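Local coordinates for protein kirola (Actinidia deliciosa, PDB 4IGV) that is a kiwifruit allergen of the ripening-related, PR-10-like protein family, of unproven function but probably able to bind small hydrophobic ligands as Bet v 1 relatives do, at residues A[37-42]-A[138-143]; A[99-104]-A[116-121]; A[19-24]-A[79-84]. One frame throughout, in Å; residues are numbered along the deposited sequence. Where two conformers were deposited one is given.

How the contacts relate
All three contacts belong to one Bet v 1-like fold, a curved antiparallel sheet with the long helix 131-145 against it. Contact 2 pairs two neighbouring strands; contact 1 ties the same helix to the start of edge strand 39-46, and contact 3 sets helix 17-25 against strand 82-88. The centres of contacts 1 and 2 lie about 17 Å apart, yet T141 OG1 meets W116 NE1 at 2.9 Å, a probable hydrogen bond. Contacts 2 and 3, centres about 14 Å apart, join where V103 N approaches V83 O at 2.9 Å. F20 CE1 packs on T141 CG2 at 3.7 Å, linking contacts 3 and 1. In Bet v 1 relatives the ligand cavity lies between sheet and long helix.

Contact 1. Residues A[37-42]-A[138-143]; sequences VNIQGV and IEITKD
In this Bet v 1 fold, the long C-terminal helix 131-145 lies against the point where the chain leaves helix 30-34 and enters edge strand 39-46. N38 does most of the work. Its CG sits beside the backbone N, anti to the carbonyl carbon, which carries the amide to the helix. E139 comes to meet it with CG anti to its own backbone N and the chain extended beyond. N38 ND2 donates to E139 OE1 at 3.3 Å, a bent bond with an angle of 137° at the hydrogen. The two flat groups stand almost perpendicular, at 84°; OE1 lies close to the amide plane, while ND2 stands well out of the carboxylate plane. A water closes the triangle, accepting from N38 ND2 at 2.8 Å and donating to E139 OE1 at 2.5 Å.

Next to it, I140 CG1 lies 4.0 Å from N38 CB, and the I39 and I140 side chains cross at about a right angle, I140 CD1 touching I39 CG1 at 3.9 Å. I39 itself is backed by I31 and Y60. Just beyond, Q40 and G41 both face K59 in a classic beta bulge, where the chain turns its corner.

D143 OD2 is held by S35 OG and, weakly, by a second water bound to V37 N. The amide oxygen is in acidic company: N38 OD1 lies 3.0 Å from E139 OE2 and 3.5 Å from D143 OD2. Such approaches are unfavourable if E139 is charged and might favour its protonation, while ND2 and the water, both donating to OE1, would oppose this.

Contact 2. Residues A[99-104]-A[116-121]; sequences FIIIVQ and WTFHYE
Strands 96-107 and 112-122 form a beta hairpin in the antiparallel sheet of the Bet v 1 fold, and the two segments run against each other at 163°. Four backbone bonds make the ladder. I100 and H119 are a hydrogen-bonded pair, with I100 N to H119 O at 2.9 Å and the return bond from H119 N; I102 and T117 repeat the pattern, I102 N meeting T117 O at 2.8 Å and almost straight, at 174°. Between these rungs, CA-H groups lean on the same carbonyls, as F118 CA does on I100 O.

Aromatic contacts occupy the face that carries F99, I101, V103, W116, F118 and Y120, the one turned to helix 131-145. F99 points its edge at the face of F118, ring centroids 5.3 Å apart and planes at 60°. Y120 CB makes a CH-pi contact over the F99 face; Y120 CG takes the crowded position between backbone N and carbonyl carbon. The Y120 ring is slid away, barely overlapping F99, and its OH goes to E129.

Aliphatic groups meet the remaining rings. V103 CG2 makes a CH-pi contact over the six-membered ring of W116, 3.6 Å from CZ3, while I101 CG2 comes to the indole edge. W116 NE1 has its partner in T141 OG1. On the other face, I102 CD1 touches the H119 ring edge, 3.9 Å from CD2 and in its plane.

Contact 3. Residues A[19-24]-A[79-84]; sequences VFYEIF and ETKSVT
Y21 is the first residue of helix segment 19-24 to reach across. Its CG is anti to the backbone N, which sends the ring out from the helix and against the turn that precedes strand 82-88. K81 lies over one ring face: its CB stands 3.8 Å from the Y21 ring centroid, only 17° off the normal, a CH-pi contact, and its CA also sits above the ring. The rest of the lysine chain leads away, and K81 NZ is hydrogen-bonded to T107 OG1.

Beyond the ring, Y21 OH donates to S82 O at 2.8 Å, coming from above the carbonyl plane, 60° out of it, and not along a lone pair. This carbonyl belongs to a G1 beta bulge, K81 and S82 both facing D77, with K81 at positive phi. In the Bet v 1 fold, Y21 thereby joins helix 17-25 to the beginning of strand 82-88.

Three residues on, nearly one turn, F24 meets the strand with its base: V83 CG1 lies 4.2 Å from F24 CB and just as far from Y21 CE1, bridging the two aromatics. The F24 ring itself turns from the strand to meet W116, their planes nearly perpendicular, and the F24 side chain also touches I144 of helix 131-145.

Contact 1. Residues A[37-42]-A[138-143]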
loop_
_atom_site.group_PDB
_atom_site.type_symbol
_atom_site.label_atom_id
_atom_site.label_comp_id
_atom_site.label_asym_id
_atom_site.label_seq_id
_atom_site.Cartn_x
_atom_site.Cartn_y
_atom_site.Cartn_z
ATOM N N VAL A 37 10.649 -9.766 3.967
ATOM C CA VAL A 37 11.374 -8.960 4.954
ATOM C C VAL A 37 10.452 -7.820 5.473
ATOM O O VAL A 37 10.488 -7.465 6.676
ATOM C CB VAL A 37 12.679 -8.410 4.361
ATOM C CG1 VAL A 37 13.330 -7.493 5.377
ATOM C CG2 VAL A 37 13.646 -9.614 3.950
ATOM N N ASN A 38 9.637 -7.279 4.560
ATOM C CA ASN A 38 8.816 -6.115 4.828
ATOM C C ASN A 38 7.439 -6.476 5.400
ATOM O O ASN A 38 6.940 -5.819 6.279
ATOM C CB ASN A 38 8.654 -5.277 3.555
ATOM C CG ASN A 38 9.951 -4.739 3.046
ATOM O OD1 ASN A 38 10.252 -4.887 1.849
ATOM N ND2 ASN A 38 10.754 -4.218 3.936
ATOM N N ILE A 39 6.843 -7.531 4.873
ATOM C CA ILE A 39 5.469 -7.942 5.196
ATOM C C ILE A 39 5.437 -9.337 5.728
ATOM O O ILE A 39 5.877 -10.302 5.038
ATOM C CB ILE A 39 4.572 -7.863 3.958
ATOM C CG1 ILE A 39 4.590 -6.449 3.360
ATOM C CG2 ILE A 39 3.132 -8.313 4.305
ATOM C CD1 ILE A 39 3.926 -5.491 4.156
ATOM N N GLN A 40 4.953 -9.481 6.962
ATOM C CA GLN A 40 4.875 -10.792 7.609
ATOM C C GLN A 40 3.480 -11.413 7.588
ATOM O O GLN A 40 3.350 -12.619 7.781
ATOM C CB GLN A 40 5.348 -10.711 9.027
ATOM C CG GLN A 40 6.818 -10.518 9.156
ATOM C CD GLN A 40 7.299 -9.109 8.838
ATOM O OE1 GLN A 40 6.822 -8.160 9.420
ATOM N NE2 GLN A 40 8.251 -8.978 7.903
ATOM N N GLY A 41 2.454 -10.615 7.358
ATOM C CA GLY A 41 1.105 -11.163 7.285
ATOM C C GLY A 41 0.163 -10.141 6.676
ATOM O O GLY A 41 0.286 -8.943 6.920
ATOM N N VAL A 42 -0.765 -10.642 5.867
ATOM C CA VAL A 42 -1.908 -9.891 5.358
ATOM C C VAL A 42 -3.107 -10.779 5.568
ATOM O O VAL A 42 -3.286 -11.807 4.870
ATOM C CB VAL A 42 -1.729 -9.658 3.890
ATOM C CG1 VAL A 42 -2.883 -8.865 3.362
ATOM C CG2 VAL A 42 -0.404 -8.890 3.568
ATOM N N ILE A 138 7.712 1.622 -1.958
ATOM C CA ILE A 138 8.467 1.511 -3.196
ATOM C C ILE A 138 9.305 0.227 -3.191
ATOM O O ILE A 138 9.442 -0.440 -4.209
ATOM C CB ILE A 138 9.306 2.754 -3.446
ATOM C CG1 ILE A 138 8.370 3.973 -3.659
ATOM C CG2 ILE A 138 10.209 2.564 -4.670
ATOM C CD1 ILE A 138 7.485 3.871 -4.855
ATOM N N GLU A 139 9.827 -0.129 -2.013
ATOM C CA GLU A 139 10.642 -1.356 -1.875
ATOM C C GLU A 139 9.786 -2.550 -2.166
ATOM O O GLU A 139 10.140 -3.441 -2.937
ATOM C CB GLU A 139 11.205 -1.545 -0.453
ATOM C CG GLU A 139 12.244 -2.691 -0.478
ATOM C CD GLU A 139 12.668 -3.276 0.852
ATOM O OE1 GLU A 139 12.655 -2.558 1.880
ATOM O OE2 GLU A 139 13.040 -4.487 0.818
ATOM N N ILE A 140 8.617 -2.584 -1.538
ATOM C CA ILE A 140 7.647 -3.654 -1.790
ATOM C C ILE A 140 7.379 -3.783 -3.291
ATOM O O ILE A 140 7.379 -4.880 -3.838
ATOM C CB ILE A 140 6.352 -3.484 -0.999
ATOM C CG1 ILE A 140 6.639 -3.748 0.474
ATOM C CG2 ILE A 140 5.282 -4.437 -1.550
ATOM C CD1 ILE A 140 5.482 -3.284 1.350
ATOM N N THR A 141 7.189 -2.638 -3.954
ATOM C CA THR A 141 6.943 -2.618 -5.374
ATOM C C THR A 141 8.102 -3.274 -6.141
ATOM O O THR A 141 7.891 -4.089 -7.034
ATOM C CB THR A 141 6.754 -1.161 -5.861
ATOM O OG1 THR A 141 5.650 -0.577 -5.145
ATOM C CG2 THR A 141 6.505 -1.075 -7.357
ATOM N N LYS A 142 9.325 -2.943 -5.773
ATOM C CA LYS A 142 10.499 -3.518 -6.424
ATOM C C LYS A 142 10.649 -5.011 -6.148
ATOM O O LYS A 142 11.045 -5.775 -7.051
ATOM C CB LYS A 142 11.749 -2.733 -6.030
ATOM C CG LYS A 142 11.776 -1.316 -6.607
ATOM C CD LYS A 142 12.919 -0.512 -6.078
ATOM C CE LYS A 142 12.845 0.914 -6.544
ATOM N NZ LYS A 142 13.991 1.680 -5.969
ATOM N N ASP A 143 10.270 -5.415 -4.935
ATOM C CA ASP A 143 10.278 -6.848 -4.602
ATOM C C ASP A 143 9.262 -7.596 -5.458
ATOM O O ASP A 143 9.582 -8.677 -5.928
ATOM C CB ASP A 143 10.016 -7.053 -3.137
ATOM C CG ASP A 143 11.210 -6.737 -2.268
ATOM O OD1 ASP A 143 12.355 -6.616 -2.778
ATOM O OD2 ASP A 143 11.058 -6.613 -1.037
HETATM O O HOH W 1 11.655 -9.041 1.121
HETATM O O HOH W 2 13.508 -3.767 3.833
#

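Contact 2. Residues A[99-104]-A[116-121]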
loop_
_atom_site.group_PDB
_atom_site.type_symbol
_atom_site.label_atom_id
_atom_site.label_comp_id
_atom_site.label_asym_id
_atom_site.label_seq_id
_atom_site.Cartn_x
_atom_site.Cartn_y
_atom_site.Cartn_z
ATOM N N PHE A 99 -4.990 8.642 7.667
ATOM C CA PHE A 99 -4.003 8.192 6.708
ATOM C C PHE A 99 -4.671 7.322 5.661
ATOM O O PHE A 99 -5.286 6.321 5.992
ATOM C CB PHE A 99 -2.877 7.425 7.408
ATOM C CG PHE A 99 -1.526 7.542 6.723
ATOM C CD1 PHE A 99 -0.519 8.209 7.295
ATOM C CD2 PHE A 99 -1.296 6.992 5.453
ATOM C CE1 PHE A 99 0.706 8.335 6.672
ATOM C CE2 PHE A 99 -0.075 7.141 4.852
ATOM C CZ PHE A 99 0.895 7.789 5.462
ATOM N N ILE A 100 -4.536 7.737 4.405
ATOM C CA ILE A 100 -5.082 7.031 3.254
ATOM C C ILE A 100 -3.938 6.756 2.281
ATOM O O ILE A 100 -3.068 7.585 2.080
ATOM C CB ILE A 100 -6.116 7.902 2.509
ATOM C CG1 ILE A 100 -7.246 8.329 3.467
ATOM C CG2 ILE A 100 -6.634 7.159 1.354
ATOM C CD1 ILE A 100 -7.824 7.327 4.072
ATOM N N ILE A 101 -3.921 5.551 1.725
ATOM C CA ILE A 101 -2.931 5.154 0.741
ATOM C C ILE A 101 -3.665 4.713 -0.511
ATOM O O ILE A 101 -4.521 3.856 -0.478
ATOM C CB ILE A 101 -2.076 3.972 1.236
ATOM C CG1 ILE A 101 -1.281 4.415 2.477
ATOM C CG2 ILE A 101 -1.097 3.462 0.121
ATOM C CD1 ILE A 101 -0.443 3.281 3.109
ATOM N N ILE A 102 -3.344 5.344 -1.618
ATOM C CA ILE A 102 -3.913 5.010 -2.932
ATOM C C ILE A 102 -2.842 4.388 -3.773
ATOM O O ILE A 102 -1.730 4.944 -3.903
ATOM C CB ILE A 102 -4.459 6.251 -3.651
ATOM C CG1 ILE A 102 -5.377 7.069 -2.774
ATOM C CG2 ILE A 102 -5.174 5.827 -4.925
ATOM C CD1 ILE A 102 -5.714 8.446 -3.425
ATOM N N VAL A 103 -3.132 3.221 -4.320
ATOM C CA VAL A 103 -2.239 2.530 -5.269
ATOM C C VAL A 103 -2.956 2.563 -6.618
ATOM O O VAL A 103 -4.088 2.157 -6.731
ATOM C CB VAL A 103 -1.989 1.040 -4.897
ATOM C CG1 VAL A 103 -0.838 0.498 -5.775
ATOM C CG2 VAL A 103 -1.676 0.860 -3.432
ATOM N N GLN A 104 -2.296 3.082 -7.639
ATOM C CA GLN A 104 -2.899 3.168 -8.961
ATOM C C GLN A 104 -1.913 2.717 -10.022
ATOM O O GLN A 104 -0.784 3.203 -10.057
ATOM C CB GLN A 104 -3.339 4.631 -9.228
ATOM C CG GLN A 104 -4.148 4.763 -10.453
ATOM C CD GLN A 104 -3.345 5.109 -11.673
ATOM O OE1 GLN A 104 -2.424 5.952 -11.610
ATOM N NE2 GLN A 104 -3.682 4.490 -12.807
ATOM N N TRP A 116 1.968 5.622 -6.040
ATOM C CA TRP A 116 1.588 5.560 -4.619
ATOM C C TRP A 116 1.269 6.992 -4.161
ATOM O O TRP A 116 2.094 7.907 -4.367
ATOM C CB TRP A 116 2.792 5.025 -3.815
ATOM C CG TRP A 116 3.066 3.590 -4.037
ATOM C CD1 TRP A 116 3.931 3.074 -4.931
ATOM C CD2 TRP A 116 2.559 2.485 -3.277
ATOM N NE1 TRP A 116 3.926 1.692 -4.858
ATOM C CE2 TRP A 116 3.138 1.325 -3.800
ATOM C CE3 TRP A 116 1.756 2.385 -2.165
ATOM C CZ2 TRP A 116 2.859 0.065 -3.297
ATOM C CZ3 TRP A 116 1.463 1.140 -1.660
ATOM C CH2 TRP A 116 2.062 -0.011 -2.194
ATOM N N THR A 117 0.097 7.193 -3.592
ATOM C CA THR A 117 -0.298 8.461 -3.067
ATOM C C THR A 117 -0.697 8.304 -1.620
ATOM O O THR A 117 -1.538 7.454 -1.304
ATOM C CB THR A 117 -1.451 9.090 -3.894
ATOM O OG1 THR A 117 -1.097 9.240 -5.241
ATOM C CG2 THR A 117 -1.861 10.474 -3.327
ATOM N N PHE A 118 -0.156 9.137 -0.744
ATOM C CA PHE A 118 -0.574 9.218 0.643
ATOM C C PHE A 118 -1.297 10.524 0.869
ATOM O O PHE A 118 -0.837 11.565 0.431
ATOM C CB PHE A 118 0.597 9.218 1.615
ATOM C CG PHE A 118 1.514 8.022 1.567
ATOM C CD1 PHE A 118 1.192 6.814 0.992
ATOM C CD2 PHE A 118 2.748 8.117 2.219
ATOM C CE1 PHE A 118 2.083 5.752 1.032
ATOM C CE2 PHE A 118 3.651 7.041 2.245
ATOM C CZ PHE A 118 3.284 5.878 1.691
ATOM N N HIS A 119 -2.437 10.468 1.555
ATOM C CA HIS A 119 -3.097 11.675 2.048
ATOM C C HIS A 119 -3.212 11.474 3.543
ATOM O O HIS A 119 -3.764 10.472 4.008
ATOM C CB HIS A 119 -4.503 11.825 1.479
ATOM C CG HIS A 119 -4.548 12.159 0.028
ATOM N ND1 HIS A 119 -4.353 13.452 -0.425
ATOM C CD2 HIS A 119 -4.831 11.417 -1.067
ATOM C CE1 HIS A 119 -4.419 13.465 -1.748
ATOM N NE2 HIS A 119 -4.714 12.250 -2.164
ATOM N N TYR A 120 -2.719 12.417 4.324
ATOM C CA TYR A 120 -2.663 12.206 5.762
ATOM C C TYR A 120 -2.869 13.508 6.506
ATOM O O TYR A 120 -2.732 14.620 5.960
ATOM C CB TYR A 120 -1.293 11.605 6.175
ATOM C CG TYR A 120 -0.077 12.360 5.690
ATOM C CD1 TYR A 120 0.451 13.411 6.445
ATOM C CD2 TYR A 120 0.498 12.090 4.465
ATOM C CE1 TYR A 120 1.506 14.128 5.989
ATOM C CE2 TYR A 120 1.555 12.797 4.013
ATOM C CZ TYR A 120 2.056 13.804 4.774
ATOM O OH TYR A 120 3.146 14.587 4.395
ATOM N N GLU A 121 -3.212 13.356 7.776
ATOM C CA GLU A 121 -3.262 14.487 8.696
ATOM C C GLU A 121 -2.490 14.107 9.939
ATOM O O GLU A 121 -2.815 13.091 10.569
ATOM C CB GLU A 121 -4.694 14.887 9.037
ATOM C CG GLU A 121 -4.702 16.093 9.998
ATOM C CD GLU A 121 -6.044 16.582 10.457
ATOM O OE1 GLU A 121 -7.074 16.258 9.841
ATOM O OE2 GLU A 121 -6.044 17.302 11.473
HETATM O O HOH W 3 -1.854 6.894 -6.423
#

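Contact 3. Residues A[19-24]-A[79-84]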
loop_
_atom_site.group_PDB
_atom_site.type_symbol
_atom_site.label_atom_id
_atom_site.label_comp_id
_atom_site.label_asym_id
_atom_site.label_seq_id
_atom_site.Cartn_x
_atom_site.Cartn_y
_atom_site.Cartn_z
ATOM N N VAL A 19 -0.916 -7.710 -13.476
ATOM C CA VAL A 19 -0.599 -8.574 -12.356
ATOM C C VAL A 19 -0.399 -7.764 -11.060
ATOM O O VAL A 19 -0.881 -8.143 -10.009
ATOM C CB VAL A 19 0.604 -9.442 -12.679
ATOM C CG1 VAL A 19 0.832 -10.398 -11.558
ATOM C CG2 VAL A 19 0.363 -10.201 -13.986
ATOM N N PHE A 20 0.186 -6.584 -11.150
ATOM C CA PHE A 20 0.384 -5.773 -9.975
ATOM C C PHE A 20 -0.943 -5.376 -9.382
ATOM O O PHE A 20 -1.173 -5.440 -8.184
ATOM C CB PHE A 20 1.206 -4.542 -10.373
ATOM C CG PHE A 20 1.903 -3.916 -9.232
ATOM C CD1 PHE A 20 3.208 -4.231 -8.950
ATOM C CD2 PHE A 20 1.224 -3.027 -8.378
ATOM C CE1 PHE A 20 3.889 -3.635 -7.888
ATOM C CE2 PHE A 20 1.860 -2.421 -7.303
ATOM C CZ PHE A 20 3.210 -2.751 -7.027
ATOM N N TYR A 21 -1.870 -4.950 -10.248
ATOM C CA TYR A 21 -3.196 -4.621 -9.747
ATOM C C TYR A 21 -3.950 -5.825 -9.204
ATOM O O TYR A 21 -4.641 -5.707 -8.198
ATOM C CB TYR A 21 -4.025 -3.884 -10.801
ATOM C CG TYR A 21 -5.291 -3.259 -10.213
ATOM C CD1 TYR A 21 -5.240 -2.266 -9.260
ATOM C CD2 TYR A 21 -6.519 -3.712 -10.567
ATOM C CE1 TYR A 21 -6.414 -1.720 -8.715
ATOM C CE2 TYR A 21 -7.688 -3.215 -10.091
ATOM C CZ TYR A 21 -7.664 -2.226 -9.143
ATOM O OH TYR A 21 -8.841 -1.690 -8.639
ATOM N N GLU A 22 -3.824 -6.955 -9.838
ATOM C CA GLU A 22 -4.413 -8.211 -9.336
ATOM C C GLU A 22 -3.979 -8.429 -7.895
ATOM O O GLU A 22 -4.792 -8.821 -7.018
ATOM C CB GLU A 22 -3.913 -9.390 -10.197
ATOM C CG GLU A 22 -4.267 -10.822 -9.662
ATOM C CD GLU A 22 -5.686 -11.074 -9.946
ATOM O OE1 GLU A 22 -6.348 -10.173 -10.583
ATOM O OE2 GLU A 22 -6.086 -12.247 -9.643
ATOM N N ILE A 23 -2.692 -8.254 -7.642
ATOM C CA ILE A 23 -2.154 -8.446 -6.295
ATOM C C ILE A 23 -2.785 -7.472 -5.324
ATOM O O ILE A 23 -3.260 -7.837 -4.255
ATOM C CB ILE A 23 -0.611 -8.372 -6.261
ATOM C CG1 ILE A 23 -0.059 -9.523 -7.088
ATOM C CG2 ILE A 23 -0.093 -8.307 -4.788
ATOM C CD1 ILE A 23 1.448 -9.327 -7.446
ATOM N N PHE A 24 -2.762 -6.187 -5.634
ATOM C CA PHE A 24 -3.251 -5.185 -4.698
ATOM C C PHE A 24 -4.743 -5.173 -4.485
ATOM O O PHE A 24 -5.212 -4.796 -3.414
ATOM C CB PHE A 24 -2.699 -3.804 -5.055
ATOM C CG PHE A 24 -1.299 -3.622 -4.492
ATOM C CD1 PHE A 24 -0.209 -4.057 -5.138
ATOM C CD2 PHE A 24 -1.145 -3.192 -3.186
ATOM C CE1 PHE A 24 1.036 -3.947 -4.551
ATOM C CE2 PHE A 24 0.126 -3.077 -2.616
ATOM C CZ PHE A 24 1.194 -3.463 -3.329
ATOM N N GLU A 79 -11.350 0.648 -13.670
ATOM C CA GLU A 79 -10.938 1.184 -14.975
ATOM C C GLU A 79 -9.571 1.813 -14.929
ATOM O O GLU A 79 -8.772 1.654 -15.876
ATOM C CB GLU A 79 -11.991 2.158 -15.516
ATOM C CG GLU A 79 -11.649 2.783 -16.803
ATOM C CD GLU A 79 -11.692 1.792 -17.929
ATOM O OE1 GLU A 79 -12.721 1.045 -18.036
ATOM O OE2 GLU A 79 -10.724 1.802 -18.717
ATOM N N THR A 80 -9.266 2.531 -13.858
ATOM C CA THR A 80 -7.991 3.140 -13.687
ATOM C C THR A 80 -7.021 2.293 -12.856
ATOM O O THR A 80 -5.901 2.706 -12.532
ATOM C CB THR A 80 -8.156 4.477 -12.955
ATOM O OG1 THR A 80 -8.688 4.294 -11.646
ATOM C CG2 THR A 80 -9.038 5.460 -13.768
ATOM N N LYS A 81 -7.428 1.066 -12.501
ATOM C CA LYS A 81 -6.636 0.161 -11.710
ATOM C C LYS A 81 -6.164 0.819 -10.398
ATOM O O LYS A 81 -4.965 0.879 -10.111
ATOM C CB LYS A 81 -5.496 -0.445 -12.520
ATOM C CG LYS A 81 -5.909 -1.176 -13.742
ATOM C CD LYS A 81 -4.680 -1.777 -14.426
ATOM C CE LYS A 81 -5.030 -2.465 -15.759
ATOM N NZ LYS A 81 -5.684 -1.554 -16.740
ATOM N N SER A 82 -7.120 1.355 -9.655
ATOM C CA SER A 82 -6.841 2.018 -8.400
ATOM C C SER A 82 -7.527 1.348 -7.231
ATOM O O SER A 82 -8.656 0.845 -7.361
ATOM C CB SER A 82 -7.286 3.485 -8.508
ATOM O OG SER A 82 -6.931 4.217 -7.359
ATOM N N VAL A 83 -6.852 1.364 -6.096
ATOM C CA VAL A 83 -7.426 0.873 -4.836
ATOM C C VAL A 83 -6.961 1.807 -3.739
ATOM O O VAL A 83 -5.806 2.256 -3.727
ATOM C CB VAL A 83 -7.137 -0.606 -4.601
ATOM C CG1 VAL A 83 -5.646 -0.890 -4.655
ATOM C CG2 VAL A 83 -7.790 -1.087 -3.241
ATOM N N THR A 84 -7.901 2.197 -2.879
ATOM C CA THR A 84 -7.661 3.114 -1.786
ATOM C C THR A 84 -7.866 2.411 -0.440
ATOM O O THR A 84 -8.931 1.853 -0.171
ATOM C CB THR A 84 -8.587 4.328 -1.834
ATOM O OG1 THR A 84 -8.413 4.999 -3.093
ATOM C CG2 THR A 84 -8.329 5.299 -0.693
#